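Local coordinates for protein mevalonate diphosphate decarboxylase (Legionella pneumophila, PDB 3LTO) that probably catalyses the ATP-dependent decarboxylation of mevalonate diphosphate to isopentenyl diphosphate, a step in isoprenoid biosynthesis, at residues Y34-S37 / N38-S41; A168-L171 / P172-L176; K188-P191 / S192-H196; K247-E250 / K251-Y255; S254-D258 / N259-I263. One frame throughout, in Å; residues are numbered along the deposited sequence.

Contact 1 (Y34-S37 / N38-S41); sequences YTLS and NLLS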
loop_
_atom_site.group_PDB
_atom_site.type_symbol
_atom_site.label_atom_id
_atom_site.label_comp_id
_atom_site.label_asym_id
_atom_site.label_seq_id
_atom_site.Cartn_x
_atom_site.Cartn_y
_atom_site.Cartn_z
ATOM N N TYR A 34 7.443 7.078 -16.912
ATOM C CA TYR A 34 8.042 8.390 -17.087
ATOM C C TYR A 34 6.880 9.359 -17.272
ATOM O O TYR A 34 5.955 9.077 -18.033
ATOM C CB TYR A 34 8.922 8.422 -18.334
ATOM C CG TYR A 34 9.633 9.747 -18.523
ATOM C CD1 TYR A 34 10.524 10.222 -17.562
ATOM C CD2 TYR A 34 9.396 10.537 -19.647
ATOM C CE1 TYR A 34 11.158 11.450 -17.713
ATOM C CE2 TYR A 34 10.027 11.771 -19.803
ATOM C CZ TYR A 34 10.905 12.218 -18.832
ATOM O OH TYR A 34 11.524 13.441 -18.971
ATOM N N THR A 35 6.916 10.492 -16.582
ATOM C CA THR A 35 5.833 11.456 -16.708
ATOM C C THR A 35 6.084 12.366 -17.912
ATOM O O THR A 35 7.076 13.083 -17.962
ATOM C CB THR A 35 5.682 12.282 -15.403
ATOM O OG1 THR A 35 5.552 11.388 -14.286
ATOM C CG2 THR A 35 4.435 13.157 -15.461
ATOM N N LEU A 36 5.188 12.310 -18.891
ATOM C CA LEU A 36 5.311 13.117 -20.101
ATOM C C LEU A 36 4.636 14.467 -19.889
ATOM O O LEU A 36 3.530 14.716 -20.373
ATOM C CB LEU A 36 4.671 12.369 -21.273
ATOM C CG LEU A 36 5.301 11.001 -21.567
ATOM C CD1 LEU A 36 4.407 10.191 -22.489
ATOM C CD2 LEU A 36 6.676 11.206 -22.186
ATOM N N SER A 37 5.325 15.342 -19.171
ATOM C CA SER A 37 4.810 16.664 -18.837
ATOM C C SER A 37 4.293 17.555 -19.969
ATOM O O SER A 37 3.558 18.504 -19.715
ATOM C CB SER A 37 5.861 17.417 -18.022
ATOM O OG SER A 37 6.017 16.799 -16.753
ATOM N N ASN A 38 4.657 17.258 -21.209
ATOM C CA ASN A 38 4.194 18.075 -22.324
ATOM C C ASN A 38 2.837 17.627 -22.875
ATOM O O ASN A 38 2.111 18.427 -23.449
ATOM C CB ASN A 38 5.250 18.083 -23.430
ATOM C CG ASN A 38 6.550 18.734 -22.981
ATOM O OD1 ASN A 38 6.626 19.953 -22.818
ATOM N ND2 ASN A 38 7.578 17.917 -22.760
ATOM N N LEU A 39 2.498 16.354 -22.700
ATOM C CA LEU A 39 1.215 15.845 -23.164
ATOM C C LEU A 39 0.261 16.006 -21.989
ATOM O O LEU A 39 0.459 15.408 -20.928
ATOM C CB LEU A 39 1.335 14.372 -23.574
ATOM C CG LEU A 39 2.337 14.030 -24.688
ATOM C CD1 LEU A 39 2.308 12.523 -24.956
ATOM C CD2 LEU A 39 2.002 14.799 -25.963
ATOM N N LEU A 40 -0.771 16.824 -22.176
ATOM C CA LEU A 40 -1.718 17.108 -21.105
ATOM C C LEU A 40 -3.186 16.884 -21.441
ATOM O O LEU A 40 -3.617 17.067 -22.575
ATOM C CB LEU A 40 -1.564 18.571 -20.649
ATOM C CG LEU A 40 -0.244 19.086 -20.063
ATOM C CD1 LEU A 40 -0.250 20.611 -20.033
ATOM C CD2 LEU A 40 -0.052 18.527 -18.664
ATOM N N SER A 41 -3.946 16.490 -20.428
ATOM C CA SER A 41 -5.380 16.312 -20.565
ATOM C C SER A 41 -5.934 17.423 -19.697
ATOM O O SER A 41 -5.318 17.795 -18.699
ATOM C CB SER A 41 -5.836 14.953 -20.024
ATOM O OG SER A 41 -5.677 13.942 -21.001
#
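Leu36 lays its CD1 methyl alongside CD1 of Leu39, 4.0 Å away, the two side chains running side by side on one flank of a type I beta turn. The turn, Leu36 to Leu39, makes a corner in the long strand 31-47 of the N-terminal region. Both leucines have CG beside the backbone N and anti to the carbonyl carbon (chi1 near -60° in both), which sends their branches off in the same direction. Leu39 N closes the turn on Leu36 O at 3.0 Å. The N-H comes from above the carbonyl plane, 42° out of it. Leu36 is itself the centre of an inverse gamma turn, marked by a weak bond from Ser37 N to Thr35 O, so two tight turns follow one another here.

Ser37 and Asn38 occupy the two central positions. Small or polar residues suit such a solvent-facing corner, while the leucines on both sides reach apolar neighbours: Leu36 lies on Ile11 of strand 2-12, and Leu39 on Phe101 and Leu107. Ala9 makes backbone hydrogen bonds with both Leu36 and Leu39, tying the kink to the neighbouring strand. Beyond the corner the chain extends again, and Leu40 turns its branch back toward the turn, its CD2 methyl resting 3.8 Å from the backbone O of Ser37.

Contact 2 (A168-L171 / P172-L176); sequences AIDL and PYKDL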
loop_
_atom_site.group_PDB
_atom_site.type_symbol
_atom_site.label_atom_id
_atom_site.label_comp_id
_atom_site.label_asym_id
_atom_site.label_seq_id
_atom_site.Cartn_x
_atom_site.Cartn_y
_atom_site.Cartn_z
ATOM N N ALA A 168 7.140 9.456 -6.373
ATOM C CA ALA A 168 8.112 9.887 -7.355
ATOM C C ALA A 168 9.401 9.199 -6.916
ATOM O O ALA A 168 9.723 9.188 -5.727
ATOM C CB ALA A 168 8.274 11.397 -7.300
ATOM N N ILE A 169 10.120 8.598 -7.856
ATOM C CA ILE A 169 11.376 7.936 -7.525
ATOM C C ILE A 169 12.497 8.726 -8.199
ATOM O O ILE A 169 12.399 9.083 -9.374
ATOM C CB ILE A 169 11.381 6.451 -7.994
ATOM C CG1 ILE A 169 12.693 5.775 -7.587
ATOM C CG2 ILE A 169 11.202 6.367 -9.499
ATOM C CD1 ILE A 169 12.746 4.294 -7.935
ATOM N N ASP A 170 13.554 9.010 -7.447
ATOM C CA ASP A 170 14.675 9.786 -7.959
ATOM C C ASP A 170 15.636 8.966 -8.806
ATOM O O ASP A 170 16.551 8.326 -8.287
ATOM C CB ASP A 170 15.421 10.440 -6.790
ATOM C CG ASP A 170 16.607 11.278 -7.238
ATOM O OD1 ASP A 170 16.451 12.107 -8.163
ATOM O OD2 ASP A 170 17.698 11.116 -6.653
ATOM N N LEU A 171 15.411 8.984 -10.116
ATOM C CA LEU A 171 16.254 8.254 -11.047
ATOM C C LEU A 171 17.159 9.221 -11.806
ATOM O O LEU A 171 16.814 10.383 -12.003
ATOM C CB LEU A 171 15.392 7.429 -12.009
ATOM C CG LEU A 171 14.604 6.313 -11.307
ATOM C CD1 LEU A 171 13.743 5.571 -12.307
ATOM C CD2 LEU A 171 15.566 5.353 -10.623
ATOM N N PRO A 172 18.336 8.741 -12.232
ATOM C CA PRO A 172 19.396 9.440 -12.967
ATOM C C PRO A 172 19.054 10.233 -14.232
ATOM O O PRO A 172 19.763 11.182 -14.565
ATOM C CB PRO A 172 20.393 8.324 -13.271
ATOM C CG PRO A 172 20.218 7.400 -12.127
ATOM C CD PRO A 172 18.725 7.340 -11.996
ATOM N N TYR A 173 17.997 9.856 -14.943
ATOM C CA TYR A 173 17.651 10.556 -16.178
ATOM C C TYR A 173 16.430 11.464 -16.058
ATOM O O TYR A 173 15.452 11.123 -15.401
ATOM C CB TYR A 173 17.441 9.537 -17.297
ATOM C CG TYR A 173 18.660 8.683 -17.549
ATOM C CD1 TYR A 173 19.776 9.198 -18.213
ATOM C CD2 TYR A 173 18.713 7.364 -17.103
ATOM C CE1 TYR A 173 20.914 8.420 -18.424
ATOM C CE2 TYR A 173 19.850 6.576 -17.308
ATOM C CZ TYR A 173 20.942 7.111 -17.968
ATOM O OH TYR A 173 22.061 6.337 -18.177
ATOM N N LYS A 174 16.501 12.625 -16.701
ATOM C CA LYS A 174 15.420 13.605 -16.675
ATOM C C LYS A 174 15.439 14.377 -17.997
ATOM O O LYS A 174 16.428 14.350 -18.726
ATOM C CB LYS A 174 15.625 14.574 -15.504
ATOM C CG LYS A 174 15.823 13.884 -14.148
ATOM C CD LYS A 174 16.434 14.825 -13.113
ATOM C CE LYS A 174 16.686 14.113 -11.779
ATOM N NZ LYS A 174 17.661 12.987 -11.898
ATOM N N ASP A 175 14.355 15.074 -18.301
ATOM C CA ASP A 175 14.282 15.823 -19.543
ATOM C C ASP A 175 14.627 14.904 -20.710
ATOM O O ASP A 175 15.559 15.167 -21.464
ATOM C CB ASP A 175 15.252 17.010 -19.527
ATOM C CG ASP A 175 14.906 18.040 -18.464
ATOM O OD1 ASP A 175 13.721 18.435 -18.380
ATOM O OD2 ASP A 175 15.817 18.464 -17.721
ATOM N N LEU A 176 13.885 13.815 -20.849
ATOM C CA LEU A 176 14.124 12.886 -21.943
ATOM C C LEU A 176 13.408 13.399 -23.179
ATOM O O LEU A 176 12.443 14.151 -23.073
ATOM C CB LEU A 176 13.576 11.504 -21.597
ATOM C CG LEU A 176 14.129 10.819 -20.351
ATOM C CD1 LEU A 176 13.330 9.544 -20.089
ATOM C CD2 LEU A 176 15.620 10.516 -20.535
#
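Lys174 reaches back along the chain to the backbone carbonyl of Leu171, and its side chain can be followed atom by atom. CB, CG and CD form a span extended through chi2 and chi3, and CE is the first atom to come close, 3.7 Å from Leu171 O and 4.1 Å from Asp170 OD1. A bend at the last torsion (chi4 62°) then turns NZ inward to donate to Leu171 O at 2.7 Å, tilted 25° from the carbonyl plane. Lysine suits the place because a long side chain with a donor at its tip can reach back over three residues.

Asp170 OD1 is 4.0 Å from Lys174 NZ, near enough for attraction yet beyond a salt bridge. The two side chains run aslant to each other. Next to these, Leu171 CB presses on Pro172 CD at 3.3 Å, a tight pair that the trans peptide before a proline brings about. Proline has no N-H to leave without an acceptor, and its ring lends Tyr173 a CB 4.3 Å above one ring face, offset toward the rim.

The loop joins strand 165-168 to strand 177-182. Leu171, Pro172 and Tyr173 all pack on Phe223 of helix 208-224, and the Tyr173 ring meets Trp228 edge-to-face. One ammonium group thus serves a carbonyl directly and a carboxylate at longer range. Both would probably favour its protonated form, and the bond ties Lys174 to the backbone of a loop without regular structure.

Contact 3 (K188-P191 / S192-H196); sequences KEIP and SRVAH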
loop_
_atom_site.group_PDB
_atom_site.type_symbol
_atom_site.label_atom_id
_atom_site.label_comp_id
_atom_site.label_asym_id
_atom_site.label_seq_id
_atom_site.Cartn_x
_atom_site.Cartn_y
_atom_site.Cartn_z
ATOM N N LYS A 188 -11.650 -2.695 -36.239
ATOM C CA LYS A 188 -11.967 -3.643 -35.172
ATOM C C LYS A 188 -10.820 -3.809 -34.163
ATOM O O LYS A 188 -10.579 -4.906 -33.658
ATOM C CB LYS A 188 -12.330 -5.001 -35.796
ATOM C CG LYS A 188 -12.582 -6.144 -34.813
ATOM C CD LYS A 188 -13.762 -5.879 -33.888
ATOM C CE LYS A 188 -14.008 -7.076 -32.974
ATOM N NZ LYS A 188 -12.793 -7.434 -32.176
ATOM N N GLU A 189 -10.124 -2.716 -33.858
ATOM C CA GLU A 189 -9.012 -2.759 -32.910
ATOM C C GLU A 189 -9.447 -2.894 -31.446
ATOM O O GLU A 189 -10.288 -2.139 -30.963
ATOM C CB GLU A 189 -8.140 -1.514 -33.068
ATOM C CG GLU A 189 -7.006 -1.432 -32.062
ATOM C CD GLU A 189 -5.808 -0.677 -32.594
ATOM O OE1 GLU A 189 -5.103 -1.214 -33.485
ATOM O OE2 GLU A 189 -5.578 0.455 -32.125
ATOM N N ILE A 190 -8.849 -3.853 -30.746
ATOM C CA ILE A 190 -9.162 -4.119 -29.345
ATOM C C ILE A 190 -8.679 -3.013 -28.406
ATOM O O ILE A 190 -7.492 -2.698 -28.367
ATOM C CB ILE A 190 -8.507 -5.427 -28.866
ATOM C CG1 ILE A 190 -8.729 -6.544 -29.890
ATOM C CG2 ILE A 190 -9.063 -5.809 -27.498
ATOM C CD1 ILE A 190 -10.146 -6.996 -30.029
ATOM N N PRO A 191 -9.598 -2.416 -27.628
ATOM C CA PRO A 191 -9.240 -1.347 -26.689
ATOM C C PRO A 191 -8.302 -1.838 -25.585
ATOM O O PRO A 191 -8.339 -3.005 -25.190
ATOM C CB PRO A 191 -10.592 -0.907 -26.129
ATOM C CG PRO A 191 -11.524 -1.179 -27.257
ATOM C CD PRO A 191 -11.063 -2.533 -27.740
ATOM N N SER A 192 -7.464 -0.932 -25.100
ATOM C CA SER A 192 -6.509 -1.234 -24.046
ATOM C C SER A 192 -7.184 -1.972 -22.891
ATOM O O SER A 192 -6.693 -2.996 -22.418
ATOM C CB SER A 192 -5.884 0.067 -23.541
ATOM O OG SER A 192 -4.950 -0.186 -22.514
ATOM N N ARG A 193 -8.316 -1.431 -22.455
ATOM C CA ARG A 193 -9.113 -1.986 -21.367
ATOM C C ARG A 193 -9.484 -3.455 -21.607
ATOM O O ARG A 193 -9.305 -4.302 -20.735
ATOM C CB ARG A 193 -10.381 -1.132 -21.209
ATOM C CG ARG A 193 -11.431 -1.661 -20.251
ATOM C CD ARG A 193 -11.022 -1.476 -18.810
ATOM N NE ARG A 193 -10.568 -0.116 -18.539
ATOM C CZ ARG A 193 -10.318 0.351 -17.322
ATOM N NH1 ARG A 193 -10.489 -0.434 -16.265
ATOM N NH2 ARG A 193 -9.876 1.591 -17.161
ATOM N N VAL A 194 -10.006 -3.748 -22.793
ATOM C CA VAL A 194 -10.405 -5.103 -23.148
ATOM C C VAL A 194 -9.212 -6.041 -23.305
ATOM O O VAL A 194 -9.274 -7.204 -22.905
ATOM C CB VAL A 194 -11.235 -5.112 -24.456
ATOM C CG1 VAL A 194 -11.443 -6.547 -24.939
ATOM C CG2 VAL A 194 -12.586 -4.453 -24.214
ATOM N N ALA A 195 -8.126 -5.537 -23.888
ATOM C CA ALA A 195 -6.925 -6.346 -24.089
ATOM C C ALA A 195 -6.430 -6.867 -22.744
ATOM O O ALA A 195 -5.973 -8.005 -22.633
ATOM C CB ALA A 195 -5.832 -5.508 -24.761
ATOM N N HIS A 196 -6.521 -6.019 -21.727
ATOM C CA HIS A 196 -6.085 -6.381 -20.381
ATOM C C HIS A 196 -6.911 -7.543 -19.842
ATOM O O HIS A 196 -6.446 -8.300 -18.992
ATOM C CB HIS A 196 -6.213 -5.174 -19.453
ATOM C CG HIS A 196 -5.221 -4.088 -19.727
ATOM N ND1 HIS A 196 -5.313 -2.837 -19.156
ATOM C CD2 HIS A 196 -4.101 -4.072 -20.489
ATOM C CE1 HIS A 196 -4.294 -2.097 -19.552
ATOM N NE2 HIS A 196 -3.543 -2.823 -20.361
#
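Ile190 pushes its CG2 methyl into the shallow hollow between Val194 and Ala195, at the start of helix 192-198. CG2 is the bump: it sits 3.6 Å from Val194 CG1 and 4.2 Å from Ala195 CB. The Ile190 and Val194 side chains cross at about a right angle. Placing CG2 anti to the backbone N (CG1 at chi1 -46°) is what turns this branch to the helix. A beta-branched residue suits the position because it puts a methyl on the helix side while the longer CG1 branch points elsewhere and packs on Phe253. The small Ala195 side chain lets CG2 come close to the helix backbone, 3.7 Å from Ala195 N.

Pro191 fills the next place round the turn. Its ring runs alongside Val194, with CD 4.2 Å from Val194 CB, while its carbonyl faces into the helix. Pro191 O receives Ala195 N at 2.9 Å, nearly straight at 164° and coming almost along the C=O axis. Proline is well chosen here, since an N-cap residue needs an extended backbone and no helical partner for its own nitrogen.

Arg193 leads away from this contact to a bound sulfate ion, probably from the crystallisation liquor. Tyr255 packs against Ala195. An apolar residue just before the N-cap, reaching over the first turn, resembles a hydrophobic staple, with Ala195 as a small partner at N4 and Val194 taking the closer contact.

Contact 4 (K247-E250 / K251-Y255); sequences KTCE and KPFSY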
loop_
_atom_site.group_PDB
_atom_site.type_symbol
_atom_site.label_atom_id
_atom_site.label_comp_id
_atom_site.label_asym_id
_atom_site.label_seq_id
_atom_site.Cartn_x
_atom_site.Cartn_y
_atom_site.Cartn_z
ATOM N N LYS A 247 -1.139 -12.222 -28.404
ATOM C CA LYS A 247 -1.183 -13.231 -29.459
ATOM C C LYS A 247 -1.166 -14.687 -29.010
ATOM O O LYS A 247 -1.225 -15.594 -29.846
ATOM C CB LYS A 247 -0.053 -12.996 -30.470
ATOM C CG LYS A 247 1.338 -13.325 -29.968
ATOM C CD LYS A 247 2.375 -13.130 -31.071
ATOM C CE LYS A 247 3.749 -13.628 -30.650
ATOM N NZ LYS A 247 4.788 -13.274 -31.649
ATOM N N THR A 248 -1.082 -14.931 -27.706
ATOM C CA THR A 248 -1.095 -16.313 -27.224
ATOM C C THR A 248 -2.326 -16.603 -26.364
ATOM O O THR A 248 -2.373 -17.610 -25.667
ATOM C CB THR A 248 0.173 -16.662 -26.412
ATOM O OG1 THR A 248 0.317 -15.741 -25.334
ATOM C CG2 THR A 248 1.414 -16.597 -27.289
ATOM N N CYS A 249 -3.320 -15.720 -26.403
ATOM C CA CYS A 249 -4.535 -15.952 -25.626
ATOM C C CYS A 249 -5.461 -16.868 -26.427
ATOM O O CYS A 249 -5.083 -17.363 -27.493
ATOM C CB CYS A 249 -5.245 -14.633 -25.291
ATOM S SG CYS A 249 -5.907 -13.696 -26.696
ATOM N N GLU A 250 -6.664 -17.089 -25.907
ATOM C CA GLU A 250 -7.654 -17.951 -26.550
ATOM C C GLU A 250 -7.878 -17.569 -28.014
ATOM O O GLU A 250 -7.827 -18.422 -28.904
ATOM C CB GLU A 250 -8.967 -17.869 -25.772
ATOM C CG GLU A 250 -10.012 -18.889 -26.161
ATOM C CD GLU A 250 -11.047 -19.069 -25.065
ATOM O OE1 GLU A 250 -10.662 -19.527 -23.964
ATOM O OE2 GLU A 250 -12.232 -18.748 -25.300
ATOM N N LYS A 251 -8.129 -16.287 -28.256
ATOM C CA LYS A 251 -8.336 -15.790 -29.609
ATOM C C LYS A 251 -7.251 -14.757 -29.904
ATOM O O LYS A 251 -7.434 -13.559 -29.694
ATOM C CB LYS A 251 -9.728 -15.171 -29.738
ATOM C CG LYS A 251 -10.871 -16.192 -29.698
ATOM C CD LYS A 251 -10.950 -16.999 -30.995
ATOM C CE LYS A 251 -12.120 -17.982 -30.994
ATOM N NZ LYS A 251 -11.971 -19.055 -29.961
ATOM N N PRO A 252 -6.093 -15.224 -30.389
ATOM C CA PRO A 252 -4.932 -14.396 -30.730
ATOM C C PRO A 252 -5.217 -13.110 -31.503
ATOM O O PRO A 252 -5.953 -13.108 -32.487
ATOM C CB PRO A 252 -4.057 -15.355 -31.534
ATOM C CG PRO A 252 -4.326 -16.670 -30.867
ATOM C CD PRO A 252 -5.827 -16.645 -30.684
ATOM N N PHE A 253 -4.637 -12.010 -31.032
ATOM C CA PHE A 253 -4.773 -10.722 -31.700
ATOM C C PHE A 253 -3.442 -10.013 -31.524
ATOM O O PHE A 253 -2.658 -10.363 -30.641
ATOM C CB PHE A 253 -5.926 -9.883 -31.125
ATOM C CG PHE A 253 -5.767 -9.520 -29.675
ATOM C CD1 PHE A 253 -6.050 -10.446 -28.670
ATOM C CD2 PHE A 253 -5.361 -8.240 -29.310
ATOM C CE1 PHE A 253 -5.931 -10.097 -27.316
ATOM C CE2 PHE A 253 -5.238 -7.883 -27.958
ATOM C CZ PHE A 253 -5.526 -8.817 -26.963
ATOM N N SER A 254 -3.165 -9.030 -32.366
ATOM C CA SER A 254 -1.893 -8.342 -32.259
ATOM C C SER A 254 -1.942 -6.914 -32.769
ATOM O O SER A 254 -2.563 -6.639 -33.795
ATOM C CB SER A 254 -0.831 -9.127 -33.032
ATOM O OG SER A 254 0.405 -8.440 -33.057
ATOM N N TYR A 255 -1.292 -6.009 -32.037
ATOM C CA TYR A 255 -1.219 -4.607 -32.434
ATOM C C TYR A 255 0.011 -4.472 -33.307
ATOM O O TYR A 255 0.104 -3.578 -34.148
ATOM C CB TYR A 255 -1.057 -3.702 -31.214
ATOM C CG TYR A 255 -2.215 -3.781 -30.255
ATOM C CD1 TYR A 255 -3.451 -3.221 -30.581
ATOM C CD2 TYR A 255 -2.077 -4.419 -29.027
ATOM C CE1 TYR A 255 -4.519 -3.294 -29.702
ATOM C CE2 TYR A 255 -3.137 -4.499 -28.141
ATOM C CZ TYR A 255 -4.354 -3.934 -28.483
ATOM O OH TYR A 255 -5.396 -4.013 -27.606
#
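Lys247 turns its backbone O to the ring of Pro252, 3.3 Å from CB, and its own CB lies 3.7 Å from Phe253 O; the rest of its chain extends away. Thr248 carries the chain round the bend and hydrogen-bonds through OG1 to Ser202 and Gln244. Cys249 follows. Its SG takes the position between the backbone N and the carbonyl carbon (chi1 65°), from which it meets the edge of Phe253, 3.7 Å from CE1. The sulfur is 4.8 Å from the ring centroid and 77° off the ring normal, so this sulfur-aromatic contact is edge-on. A small, polarisable thiol suits the ring edge; SG also lies 3.4 Å from Lys251 O. Next, the Cys249 and Glu250 carbonyls both approach Pro252 CD, with Glu250 O at 3.2 Å. The rigid proline ring suits this bend, turning the chain while CB packs on the Lys247 carbonyl and CD on that of Glu250. Glu250 itself extends outward, its carboxylate in the neighbourhood of the Lys251 ammonium without contact.

This connection leads from helix 228-247 to helix 258-274. Phe253 anchors it, meeting Phe246 of the former and packing on Ala195 and Leu198 of helix 192-198.

Contact 5 (S254-D258 / N259-I263); sequences SYITD and NTLHI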
loop_
_atom_site.group_PDB
_atom_site.type_symbol
_atom_site.label_atom_id
_atom_site.label_comp_id
_atom_site.label_asym_id
_atom_site.label_seq_id
_atom_site.Cartn_x
_atom_site.Cartn_y
_atom_site.Cartn_z
ATOM N N SER A 254 -3.165 -9.030 -32.366
ATOM C CA SER A 254 -1.893 -8.342 -32.259
ATOM C C SER A 254 -1.942 -6.914 -32.769
ATOM O O SER A 254 -2.563 -6.639 -33.795
ATOM C CB SER A 254 -0.831 -9.127 -33.032
ATOM O OG SER A 254 0.405 -8.440 -33.057
ATOM N N TYR A 255 -1.292 -6.009 -32.037
ATOM C CA TYR A 255 -1.219 -4.607 -32.434
ATOM C C TYR A 255 0.011 -4.472 -33.307
ATOM O O TYR A 255 0.104 -3.578 -34.148
ATOM C CB TYR A 255 -1.057 -3.702 -31.214
ATOM C CG TYR A 255 -2.215 -3.781 -30.255
ATOM C CD1 TYR A 255 -3.451 -3.221 -30.581
ATOM C CD2 TYR A 255 -2.077 -4.419 -29.027
ATOM C CE1 TYR A 255 -4.519 -3.294 -29.702
ATOM C CE2 TYR A 255 -3.137 -4.499 -28.141
ATOM C CZ TYR A 255 -4.354 -3.934 -28.483
ATOM O OH TYR A 255 -5.396 -4.013 -27.606
ATOM N N ILE A 256 0.963 -5.371 -33.086
ATOM C CA ILE A 256 2.195 -5.372 -33.850
ATOM C C ILE A 256 1.901 -6.019 -35.199
ATOM O O ILE A 256 1.180 -7.006 -35.276
ATOM C CB ILE A 256 3.301 -6.168 -33.114
ATOM C CG1 ILE A 256 3.761 -5.388 -31.877
ATOM C CG2 ILE A 256 4.476 -6.467 -34.067
ATOM C CD1 ILE A 256 4.590 -6.220 -30.900
ATOM N N THR A 257 2.436 -5.436 -36.261
ATOM C CA THR A 257 2.247 -5.972 -37.599
ATOM C C THR A 257 3.606 -6.007 -38.265
ATOM O O THR A 257 4.607 -5.617 -37.661
ATOM C CB THR A 257 1.355 -5.070 -38.467
ATOM O OG1 THR A 257 2.066 -3.858 -38.758
ATOM C CG2 THR A 257 0.045 -4.750 -37.751
ATOM N N ASP A 258 3.632 -6.455 -39.517
ATOM C CA ASP A 258 4.871 -6.514 -40.275
ATOM C C ASP A 258 5.444 -5.105 -40.382
ATOM O O ASP A 258 6.658 -4.913 -40.393
ATOM C CB ASP A 258 4.615 -7.106 -41.668
ATOM C CG ASP A 258 3.573 -6.330 -42.455
ATOM O OD1 ASP A 258 2.581 -5.867 -41.852
ATOM O OD2 ASP A 258 3.743 -6.197 -43.687
ATOM N N ASN A 259 4.565 -4.112 -40.444
ATOM C CA ASN A 259 5.031 -2.737 -40.536
ATOM C C ASN A 259 5.783 -2.382 -39.248
ATOM O O ASN A 259 6.873 -1.803 -39.285
ATOM C CB ASN A 259 3.849 -1.798 -40.763
ATOM C CG ASN A 259 4.284 -0.375 -41.041
ATOM O OD1 ASN A 259 5.309 -0.144 -41.673
ATOM N ND2 ASN A 259 3.497 0.589 -40.583
ATOM N N THR A 260 5.208 -2.757 -38.114
ATOM C CA THR A 260 5.820 -2.498 -36.817
ATOM C C THR A 260 7.163 -3.207 -36.717
ATOM O O THR A 260 8.160 -2.617 -36.297
ATOM C CB THR A 260 4.932 -3.015 -35.672
ATOM O OG1 THR A 260 3.560 -2.711 -35.957
ATOM C CG2 THR A 260 5.336 -2.362 -34.347
ATOM N N LEU A 261 7.186 -4.477 -37.106
ATOM C CA LEU A 261 8.407 -5.270 -37.043
ATOM C C LEU A 261 9.540 -4.672 -37.875
ATOM O O LEU A 261 10.707 -4.746 -37.495
ATOM C CB LEU A 261 8.121 -6.711 -37.489
ATOM C CG LEU A 261 7.131 -7.481 -36.603
ATOM C CD1 LEU A 261 6.802 -8.819 -37.231
ATOM C CD2 LEU A 261 7.734 -7.677 -35.200
ATOM N N HIS A 262 9.195 -4.070 -39.002
ATOM C CA HIS A 262 10.202 -3.462 -39.852
ATOM C C HIS A 262 10.929 -2.378 -39.076
ATOM O O HIS A 262 12.155 -2.374 -39.016
ATOM C CB HIS A 262 9.557 -2.862 -41.111
ATOM C CG HIS A 262 8.914 -3.882 -42.000
ATOM N ND1 HIS A 262 7.910 -3.570 -42.891
ATOM C CD2 HIS A 262 9.138 -5.213 -42.134
ATOM C CE1 HIS A 262 7.542 -4.664 -43.536
ATOM N NE2 HIS A 262 8.271 -5.674 -43.094
ATOM N N ILE A 263 10.179 -1.480 -38.447
ATOM C CA ILE A 263 10.806 -0.390 -37.714
ATOM C C ILE A 263 11.486 -0.849 -36.422
ATOM O O ILE A 263 12.499 -0.286 -36.019
ATOM C CB ILE A 263 9.787 0.757 -37.444
ATOM C CG1 ILE A 263 10.524 1.982 -36.901
ATOM C CG2 ILE A 263 8.704 0.305 -36.474
ATOM C CD1 ILE A 263 11.701 2.432 -37.781
HETATM O O HOH W 1 2.149 -1.811 -33.925
HETATM O O HOH W 2 0.720 -1.351 -39.700
#
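After extended Ile256 and Thr257 the backbone coils into helix 258-274, Leu261 N bonding to Thr257 O at 2.9 Å and His262 N to Asp258 O. The side chains complete a capping box with Thr257 as N-cap: Thr260 OG1 accepts from Thr257 N at 3.0 Å and a straight 163°. The Thr257 hydroxyl, set between backbone N and carbonyl carbon (chi1 69°), accepts a weak bond from Asn259 N. Threonine serves both ends because a short side-chain hydroxyl reaches a nearby backbone N-H.

Outside the box Ile256 and Leu261 cross at about a right angle, CG2 against CD2 at 3.7 Å. This apolar pair, from just before the cap to the fourth helical residue, makes a hydrophobic staple. Asp258, in the first turn, probably suits the positive end of the helix dipole. Its backbone carbonyl also lies over one face of the His262 imidazole, with C 3.7 Å above the ring centre. Deeper in, Ile263 packs on Phe303 and Leu308 of helix 297-308. A water finishes the cap: it donates to Tyr255 O at 2.7 Å and accepts from Thr260 OG1 at 2.6 Å.

How the contacts relate
The five contacts fall into two groups. Contacts 1 and 2, their centres 14 Å apart, meet where Tyr34 OH lies 3.0 Å from Leu176 N, a probable hydrogen bond from the corner strand to the loop leading into strand 177-182. Contacts 3, 4 and 5 cluster in the C-terminal region: contacts 4 and 5 share Ser254 and Tyr255, and Tyr255 OH probably bonds to Ile190 O of contact 3 at 2.6 Å. Phe253 CD2 adds packing on Ile190 CG1 at 3.8 Å. Contacts 1 and 3 remain about 14 Å apart at their nearest atoms. Contact 3 holds Arg193, whose sulfate, though probably from the crystallisation liquor, may mark an anion pocket.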